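PDB 6LBK: Poly(A) RNA polymerase GLD2 from Rattus norvegicus, which probably adds successive AMP units from ATP to the 3' ends of selected cytoplasmic mRNAs, and a single nucleotide to certain microRNAs. Local coordinates for residues K292-A295 with D299-T302; L288-Y293 with D352-S357; N323-V328 with Q345-I350. The protein carries 1 engineered substitution. All coordinates share one frame; numbering follows the deposited sequence.

In the fold
The three contacts show one polypeptide region closing on itself through apolar side chains. All the touching residues are buried except Y325 of contact 3, which is partly exposed. Contact 1 is local, joining the end of helix 283-297 to the loop that follows it. Contact 2 packs the same helix against helix 344-363; contact 3 uses helix 344-363 again, about two turns earlier, where it meets the loop before strand 328-329. Their chemistry follows their place: a widely slid aromatic pair at the helix exit, mixed leucine and phenylalanine packing between helices, and, against the loop, a closer near-parallel pair with a CH-pi contact. W300 of contact 1 touches Y325, I326 and F347 of contact 3.

Contact 1. Residues K292-A295 with D299-T302; sequences KYYA and DWNT
Y294 and W300 meet as two aromatic side chains whose long directions run at about a right angle, while their ring planes lie only 26° apart. The rings are slid apart until they barely overlap, with 6.0 Å between the tyrosine centroid and that of the six-membered ring of W300. What touches is the far corner of the indole: CH2 of W300 lies 4.1 Å from CD1 of Y294 and comes equally near its CB. CG of Y294 lies beside its own backbone N (chi1 -73°), which leaves CB and CD1 alongside that CH2. The neighbouring CZ2 of W300 packs against the main chain, 3.3 Å from O of Y294. W300 belongs to the loop between helix 283-297 and strand 303-306 in the PAP-associated region, and its indole folds back against the last turn of the helix, at Y294. That loop is shaped by an Asx turn in which OD1 of D299 accepts from N of N301 (3.3 Å), while OD2 takes a bond from OG1 of T302 (2.8 Å). CD2 of Y293 lies over one face of the Y294 ring, whose hydroxyl reaches O of M232 on helix 226-239; the indole meets F298 and F347 edge-to-face.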
loop_
_atom_site.group_PDB
_atom_site.type_symbol
_atom_site.label_atom_id
_atom_site.label_comp_id
_atom_site.label_asym_id
_atom_site.label_seq_id
_atom_site.Cartn_x
_atom_site.Cartn_y
_atom_site.Cartn_z
ATOM N N LYS A 292 15.599 -11.348 5.234
ATOM C CA LYS A 292 15.972 -12.308 6.279
ATOM C C LYS A 292 14.935 -12.356 7.400
ATOM O O LYS A 292 14.582 -13.438 7.883
ATOM C CB LYS A 292 17.349 -11.968 6.859
ATOM C CG LYS A 292 17.854 -12.950 7.933
ATOM C CD LYS A 292 19.173 -12.511 8.574
ATOM C CE LYS A 292 19.497 -13.434 9.708
ATOM N NZ LYS A 292 20.991 -13.560 9.961
ATOM N N TYR A 293 14.414 -11.195 7.805
ATOM C CA TYR A 293 13.558 -11.134 8.982
ATOM C C TYR A 293 12.324 -11.985 8.800
ATOM O O TYR A 293 11.948 -12.757 9.689
ATOM C CB TYR A 293 13.199 -9.686 9.275
ATOM C CG TYR A 293 12.242 -9.499 10.434
ATOM C CD1 TYR A 293 12.651 -9.690 11.748
ATOM C CD2 TYR A 293 10.919 -9.079 10.199
ATOM C CE1 TYR A 293 11.770 -9.502 12.793
ATOM C CE2 TYR A 293 10.030 -8.891 11.242
ATOM C CZ TYR A 293 10.443 -9.100 12.533
ATOM O OH TYR A 293 9.528 -8.901 13.555
ATOM N N TYR A 294 11.659 -11.836 7.664
ATOM C CA TYR A 294 10.458 -12.597 7.404
ATOM C C TYR A 294 10.767 -14.008 6.915
ATOM O O TYR A 294 9.938 -14.900 7.097
ATOM C CB TYR A 294 9.581 -11.816 6.417
ATOM C CG TYR A 294 8.896 -10.593 7.028
ATOM C CD1 TYR A 294 7.971 -10.723 8.052
ATOM C CD2 TYR A 294 9.153 -9.307 6.547
ATOM C CE1 TYR A 294 7.330 -9.609 8.598
ATOM C CE2 TYR A 294 8.513 -8.186 7.091
ATOM C CZ TYR A 294 7.601 -8.348 8.104
ATOM O OH TYR A 294 7.001 -7.246 8.654
ATOM N N ALA A 295 11.947 -14.242 6.320
ATOM C CA ALA A 295 12.330 -15.596 5.925
ATOM C C ALA A 295 12.673 -16.480 7.117
ATOM O O ALA A 295 12.511 -17.701 7.038
ATOM C CB ALA A 295 13.513 -15.550 4.961
ATOM N N ASP A 299 7.404 -15.361 13.297
ATOM C CA ASP A 299 6.539 -16.524 13.487
ATOM C C ASP A 299 5.111 -16.193 13.036
ATOM O O ASP A 299 4.289 -15.666 13.795
ATOM C CB ASP A 299 6.596 -16.976 14.941
ATOM C CG ASP A 299 5.931 -18.308 15.161
ATOM O OD1 ASP A 299 5.540 -18.940 14.155
ATOM O OD2 ASP A 299 5.825 -18.737 16.336
ATOM N N TRP A 300 4.823 -16.506 11.765
ATOM C CA TRP A 300 3.488 -16.312 11.206
ATOM C C TRP A 300 2.416 -16.932 12.090
ATOM O O TRP A 300 1.294 -16.419 12.169
ATOM C CB TRP A 300 3.398 -16.953 9.825
ATOM C CG TRP A 300 4.593 -16.761 8.979
ATOM C CD1 TRP A 300 5.637 -17.618 8.848
ATOM C CD2 TRP A 300 4.882 -15.643 8.133
ATOM N NE1 TRP A 300 6.555 -17.116 7.966
ATOM C CE2 TRP A 300 6.117 -15.900 7.517
ATOM C CE3 TRP A 300 4.206 -14.450 7.831
ATOM C CZ2 TRP A 300 6.700 -15.016 6.625
ATOM C CZ3 TRP A 300 4.790 -13.562 6.938
ATOM C CH2 TRP A 300 6.021 -13.853 6.346
ATOM N N ASN A 301 2.728 -18.075 12.712
ATOM C CA ASN A 301 1.720 -18.906 13.357
ATOM C C ASN A 301 1.315 -18.401 14.732
ATOM O O ASN A 301 0.263 -18.810 15.236
ATOM C CB ASN A 301 2.221 -20.350 13.470
ATOM C CG ASN A 301 2.711 -20.902 12.142
ATOM O OD1 ASN A 301 2.809 -20.180 11.146
ATOM N ND2 ASN A 301 3.019 -22.182 12.119
ATOM N N THR A 302 2.103 -17.524 15.354
ATOM C CA THR A 302 1.757 -17.051 16.684
ATOM C C THR A 302 1.545 -15.548 16.781
ATOM O O THR A 302 0.905 -15.098 17.747
ATOM C CB THR A 302 2.845 -17.443 17.692
ATOM O OG1 THR A 302 4.081 -16.823 17.309
ATOM C CG2 THR A 302 3.017 -18.961 17.723
#

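Contact 2. Residues L288-Y293 with D352-S357; sequences LGFLKY and DQFLKS
F290 and L291 of helix 283-297 meet F354 and S357 of helix 344-363 in a helix-helix packing that is closer to antiparallel than to parallel. The axes of the two short segments run at 137° and approach to 8.5 Å, bringing the backbones together near L291 and F354.

The aromatic part is the pair F290 and F354. Their planes stand at 59°, neither a stack nor a T-shape, with centroids 5.9 Å apart. CE2 of F290 comes to 3.8 Å from CE1 of F354 and lies at the edge of that ring, near its plane. F354 is further enclosed by W210 of helix 200-213, edge-to-face, and by M232 of helix 226-239, placing the contact in the interior of a helical bundle.

The aliphatic part belongs to L291, whose two methyls divide the work. CD2 lies 4.1 Å from CD1 of F354, the side chains crossing at about a right angle, while CD1 rests on S357, 4.1 Å from its CB. L291 reaches this position with CG beside its backbone N (chi1 -67°). Without the phenyl ring, as with an alanine at F354, a gap would probably open beside CE2 of F290 and CD2 of L291, and W210 would lose this edge-to-face neighbour.

The polar side chains of 352-357 that take part bond within their own helix or to W210. NZ of K356 donates in the carbonyl plane to a lone pair of OE1 of Q353 (2.9 Å). OG of S357, which is also bonded to NE1 of W210, donates to O of Q353 (3.1 Å), tilted out of the carbonyl plane; that oxygen also accepts from N of S357.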
loop_
_atom_site.group_PDB
_atom_site.type_symbol
_atom_site.label_atom_id
_atom_site.label_comp_id
_atom_site.label_asym_id
_atom_site.label_seq_id
_atom_site.Cartn_x
_atom_site.Cartn_y
_atom_site.Cartn_z
ATOM N N LEU A 288 18.356 -6.590 2.497
ATOM C CA LEU A 288 18.774 -7.913 2.958
ATOM C C LEU A 288 18.116 -8.252 4.292
ATOM O O LEU A 288 17.540 -9.337 4.446
ATOM C CB LEU A 288 20.301 -7.985 3.064
ATOM C CG LEU A 288 21.027 -8.875 2.062
ATOM C CD1 LEU A 288 22.491 -9.015 2.435
ATOM C CD2 LEU A 288 20.377 -10.217 2.000
ATOM N N GLY A 289 18.155 -7.319 5.255
ATOM C CA GLY A 289 17.567 -7.593 6.558
ATOM C C GLY A 289 16.068 -7.830 6.489
ATOM O O GLY A 289 15.521 -8.656 7.217
ATOM N N PHE A 290 15.376 -7.108 5.617
ATOM C CA PHE A 290 13.936 -7.307 5.512
ATOM C C PHE A 290 13.622 -8.684 4.951
ATOM O O PHE A 290 12.672 -9.330 5.396
ATOM C CB PHE A 290 13.291 -6.203 4.671
ATOM C CG PHE A 290 11.917 -6.538 4.200
ATOM C CD1 PHE A 290 10.815 -6.268 4.978
ATOM C CD2 PHE A 290 11.732 -7.145 2.965
ATOM C CE1 PHE A 290 9.558 -6.578 4.525
ATOM C CE2 PHE A 290 10.494 -7.466 2.512
ATOM C CZ PHE A 290 9.394 -7.173 3.289
ATOM N N LEU A 291 14.371 -9.130 3.940
ATOM C CA LEU A 291 14.153 -10.488 3.444
ATOM C C LEU A 291 14.485 -11.531 4.511
ATOM O O LEU A 291 13.732 -12.500 4.698
ATOM C CB LEU A 291 14.952 -10.712 2.166
ATOM C CG LEU A 291 14.515 -9.905 0.931
ATOM C CD1 LEU A 291 15.563 -10.074 -0.165
ATOM C CD2 LEU A 291 13.115 -10.338 0.400
ATOM N N LYS A 292 15.599 -11.348 5.234
ATOM C CA LYS A 292 15.972 -12.308 6.279
ATOM C C LYS A 292 14.935 -12.356 7.400
ATOM O O LYS A 292 14.582 -13.438 7.883
ATOM C CB LYS A 292 17.349 -11.968 6.859
ATOM C CG LYS A 292 17.854 -12.950 7.933
ATOM C CD LYS A 292 19.173 -12.511 8.574
ATOM C CE LYS A 292 19.497 -13.434 9.708
ATOM N NZ LYS A 292 20.991 -13.560 9.961
ATOM N N TYR A 293 14.414 -11.195 7.805
ATOM C CA TYR A 293 13.558 -11.134 8.982
ATOM C C TYR A 293 12.324 -11.985 8.800
ATOM O O TYR A 293 11.948 -12.757 9.689
ATOM C CB TYR A 293 13.199 -9.686 9.275
ATOM C CG TYR A 293 12.242 -9.499 10.434
ATOM C CD1 TYR A 293 12.651 -9.690 11.748
ATOM C CD2 TYR A 293 10.919 -9.079 10.199
ATOM C CE1 TYR A 293 11.770 -9.502 12.793
ATOM C CE2 TYR A 293 10.030 -8.891 11.242
ATOM C CZ TYR A 293 10.443 -9.100 12.533
ATOM O OH TYR A 293 9.528 -8.901 13.555
ATOM N N ASP A 352 8.722 -19.653 0.880
ATOM C CA ASP A 352 9.822 -20.125 0.055
ATOM C C ASP A 352 10.478 -18.976 -0.680
ATOM O O ASP A 352 11.709 -18.940 -0.803
ATOM C CB ASP A 352 9.314 -21.162 -0.951
ATOM C CG ASP A 352 8.665 -22.369 -0.284
ATOM O OD1 ASP A 352 8.974 -22.637 0.896
ATOM O OD2 ASP A 352 7.839 -23.049 -0.939
ATOM N N GLN A 353 9.675 -18.012 -1.168
ATOM C CA GLN A 353 10.256 -16.907 -1.917
ATOM C C GLN A 353 11.062 -15.984 -1.009
ATOM O O GLN A 353 12.101 -15.453 -1.426
ATOM C CB GLN A 353 9.179 -16.127 -2.660
ATOM C CG GLN A 353 9.739 -15.117 -3.665
ATOM C CD GLN A 353 10.538 -15.792 -4.769
ATOM O OE1 GLN A 353 11.766 -15.656 -4.848
ATOM N NE2 GLN A 353 9.838 -16.521 -5.637
ATOM N N PHE A 354 10.598 -15.756 0.225
ATOM C CA PHE A 354 11.410 -14.949 1.138
ATOM C C PHE A 354 12.750 -15.624 1.397
ATOM O O PHE A 354 13.812 -15.003 1.263
ATOM C CB PHE A 354 10.675 -14.687 2.458
ATOM C CG PHE A 354 9.783 -13.462 2.434
ATOM C CD1 PHE A 354 10.302 -12.219 2.713
ATOM C CD2 PHE A 354 8.433 -13.570 2.157
ATOM C CE1 PHE A 354 9.507 -11.084 2.685
ATOM C CE2 PHE A 354 7.615 -12.433 2.151
ATOM C CZ PHE A 354 8.151 -11.186 2.415
ATOM N N LEU A 355 12.713 -16.916 1.717
ATOM C CA LEU A 355 13.945 -17.639 2.007
ATOM C C LEU A 355 14.909 -17.577 0.827
ATOM O O LEU A 355 16.068 -17.159 0.971
ATOM C CB LEU A 355 13.614 -19.086 2.349
ATOM C CG LEU A 355 14.855 -19.778 2.874
ATOM C CD1 LEU A 355 15.339 -19.086 4.148
ATOM C CD2 LEU A 355 14.528 -21.209 3.105
ATOM N N LYS A 356 14.424 -17.968 -0.355
ATOM C CA LYS A 356 15.243 -18.011 -1.561
ATOM C C LYS A 356 15.823 -16.642 -1.913
ATOM O O LYS A 356 17.010 -16.535 -2.258
ATOM C CB LYS A 356 14.400 -18.544 -2.722
ATOM C CG LYS A 356 14.995 -18.253 -4.087
ATOM C CD LYS A 356 14.190 -18.865 -5.223
ATOM C CE LYS A 356 14.437 -18.114 -6.537
ATOM N NZ LYS A 356 13.749 -16.787 -6.595
ATOM N N SER A 357 14.995 -15.586 -1.887
ATOM C CA SER A 357 15.508 -14.273 -2.253
ATOM C C SER A 357 16.537 -13.790 -1.242
ATOM O O SER A 357 17.563 -13.213 -1.634
ATOM C CB SER A 357 14.365 -13.259 -2.418
ATOM O OG SER A 357 13.549 -13.617 -3.518
#

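Contact 3. Residues N323-V328 with Q345-I350; sequences NKYICV and QKFDMI
Two different first torsions bring Y325 and F347 together: CG of Y325 sits beside its backbone N (chi1 -64°), whereas CG of F347 points anti to its own (chi1 180°), which carries the phenyl ring to CB of Y325 and CG1 of I326. The rings become almost parallel, at 10°, but slid, so that with centroids 4.7 Å apart they barely overlap. The overlap is one-sided. CB of Y325 stands over the centre of the F347 ring, 3.6 Å from its centroid and close to the ring normal, a well-formed CH-pi contact. Beside it, CB of F347 comes to 3.4 Å from CD2 of Y325, and CD2 of F347 lies over one face of the tyrosine ring, toward its rim. I326 adds its CG1, 3.9 Å from CE1 of F347.

The contact joins the early part of helix 344-363 to the loop entering strand 328-329, an outer strand of a small three-stranded sheet in the PAP-associated region. N336 hydrogen-bonds to O of I326 and N of V328. Between the two segments themselves, the closest approaches are all between carbon atoms of rings and aliphatic groups, so the grip rests on close apolar fit and burial rather than on directional polar bonds.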
loop_
_atom_site.group_PDB
_atom_site.type_symbol
_atom_site.label_atom_id
_atom_site.label_comp_id
_atom_site.label_asym_id
_atom_site.label_seq_id
_atom_site.Cartn_x
_atom_site.Cartn_y
_atom_site.Cartn_z
ATOM N N ASN A 323 -7.716 -19.180 12.066
ATOM C CA ASN A 323 -7.043 -20.187 11.209
ATOM C C ASN A 323 -6.182 -19.558 10.127
ATOM O O ASN A 323 -5.692 -20.287 9.267
ATOM C CB ASN A 323 -8.081 -21.080 10.545
ATOM C CG ASN A 323 -8.995 -21.704 11.568
ATOM O OD1 ASN A 323 -8.567 -22.540 12.358
ATOM N ND2 ASN A 323 -10.251 -21.298 11.556
ATOM N N LYS A 324 -6.008 -18.253 10.200
ATOM C CA LYS A 324 -5.209 -17.501 9.209
ATOM C C LYS A 324 -3.731 -17.843 9.269
ATOM O O LYS A 324 -3.198 -17.980 10.362
ATOM C CB LYS A 324 -5.239 -16.024 9.566
ATOM C CG LYS A 324 -6.603 -15.498 9.935
ATOM C CD LYS A 324 -7.666 -15.912 8.975
ATOM C CE LYS A 324 -7.783 -14.985 7.792
ATOM N NZ LYS A 324 -8.043 -15.745 6.549
ATOM N N TYR A 325 -3.099 -17.836 8.104
ATOM C CA TYR A 325 -1.640 -18.042 7.993
ATOM C C TYR A 325 -0.903 -16.732 8.294
ATOM O O TYR A 325 0.057 -16.772 9.029
ATOM C CB TYR A 325 -1.324 -18.455 6.569
ATOM C CG TYR A 325 -1.908 -19.769 6.152
ATOM C CD1 TYR A 325 -2.027 -20.806 7.044
ATOM C CD2 TYR A 325 -2.275 -19.992 4.845
ATOM C CE1 TYR A 325 -2.521 -22.032 6.646
ATOM C CE2 TYR A 325 -2.772 -21.206 4.424
ATOM C CZ TYR A 325 -2.891 -22.228 5.334
ATOM O OH TYR A 325 -3.387 -23.424 4.933
ATOM N N ILE A 326 -1.395 -15.594 7.813
ATOM C CA ILE A 326 -0.693 -14.333 7.978
ATOM C C ILE A 326 -1.667 -13.359 8.632
ATOM O O ILE A 326 -2.844 -13.304 8.250
ATOM C CB ILE A 326 -0.170 -13.800 6.627
ATOM C CG1 ILE A 326 0.688 -14.857 5.933
ATOM C CG2 ILE A 326 0.675 -12.525 6.795
ATOM C CD1 ILE A 326 1.353 -14.371 4.685
ATOM N N CYS A 327 -1.198 -12.664 9.671
ATOM C CA CYS A 327 -2.011 -11.737 10.465
ATOM C C CYS A 327 -1.342 -10.363 10.518
ATOM O O CYS A 327 -0.385 -10.172 11.269
ATOM C CB CYS A 327 -2.229 -12.267 11.871
ATOM S SG CYS A 327 -3.162 -13.781 11.953
ATOM N N VAL A 328 -1.851 -9.404 9.751
ATOM C CA VAL A 328 -1.403 -8.012 9.794
ATOM C C VAL A 328 -2.579 -7.131 10.252
ATOM O O VAL A 328 -3.650 -7.157 9.639
ATOM C CB VAL A 328 -0.872 -7.561 8.428
ATOM C CG1 VAL A 328 -0.251 -6.189 8.523
ATOM C CG2 VAL A 328 0.085 -8.585 7.873
ATOM N N GLN A 345 -0.601 -23.880 -0.182
ATOM C CA GLN A 345 0.295 -23.711 -1.322
ATOM C C GLN A 345 0.748 -22.260 -1.495
ATOM O O GLN A 345 1.942 -21.994 -1.663
ATOM C CB GLN A 345 -0.405 -24.242 -2.577
ATOM C CG GLN A 345 0.454 -24.356 -3.814
ATOM C CD GLN A 345 0.600 -23.022 -4.528
ATOM O OE1 GLN A 345 -0.345 -22.225 -4.575
ATOM N NE2 GLN A 345 1.784 -22.762 -5.072
ATOM N N LYS A 346 -0.188 -21.301 -1.435
ATOM C CA LYS A 346 0.183 -19.892 -1.600
ATOM C C LYS A 346 1.021 -19.385 -0.423
ATOM O O LYS A 346 2.008 -18.661 -0.619
ATOM C CB LYS A 346 -1.074 -19.031 -1.771
ATOM C CG LYS A 346 -1.909 -19.369 -3.003
ATOM C CD LYS A 346 -1.185 -19.004 -4.289
ATOM C CE LYS A 346 -2.017 -19.358 -5.515
ATOM N NZ LYS A 346 -3.311 -18.621 -5.560
ATOM N N PHE A 347 0.618 -19.728 0.805
ATOM C CA PHE A 347 1.393 -19.386 1.998
ATOM C C PHE A 347 2.835 -19.869 1.872
ATOM O O PHE A 347 3.790 -19.120 2.145
ATOM C CB PHE A 347 0.699 -19.993 3.228
ATOM C CG PHE A 347 1.397 -19.725 4.539
ATOM C CD1 PHE A 347 2.036 -18.514 4.777
ATOM C CD2 PHE A 347 1.344 -20.665 5.560
ATOM C CE1 PHE A 347 2.654 -18.275 5.990
ATOM C CE2 PHE A 347 1.943 -20.424 6.776
ATOM C CZ PHE A 347 2.597 -19.247 6.997
ATOM N N ASP A 348 3.004 -21.119 1.430
ATOM C CA ASP A 348 4.336 -21.658 1.195
ATOM C C ASP A 348 5.044 -20.889 0.098
ATOM O O ASP A 348 6.246 -20.657 0.181
ATOM C CB ASP A 348 4.258 -23.139 0.825
ATOM C CG ASP A 348 3.752 -23.997 1.972
ATOM O OD1 ASP A 348 3.783 -23.499 3.119
ATOM O OD2 ASP A 348 3.343 -25.162 1.745
ATOM N N MET A 349 4.326 -20.511 -0.957
ATOM C CA MET A 349 4.962 -19.729 -2.010
ATOM C C MET A 349 5.610 -18.481 -1.422
ATOM O O MET A 349 6.778 -18.176 -1.704
ATOM C CB MET A 349 3.936 -19.396 -3.097
ATOM C CG MET A 349 4.542 -18.861 -4.382
ATOM S SD MET A 349 3.345 -18.201 -5.570
ATOM C CE MET A 349 2.147 -19.531 -5.647
ATOM N N ILE A 350 4.886 -17.787 -0.542
ATOM C CA ILE A 350 5.453 -16.614 0.133
ATOM C C ILE A 350 6.689 -17.008 0.946
ATOM O O ILE A 350 7.754 -16.384 0.830
ATOM C CB ILE A 350 4.398 -15.930 1.027
ATOM C CG1 ILE A 350 3.011 -15.888 0.369
ATOM C CG2 ILE A 350 4.827 -14.528 1.386
ATOM C CD1 ILE A 350 2.807 -14.778 -0.608
#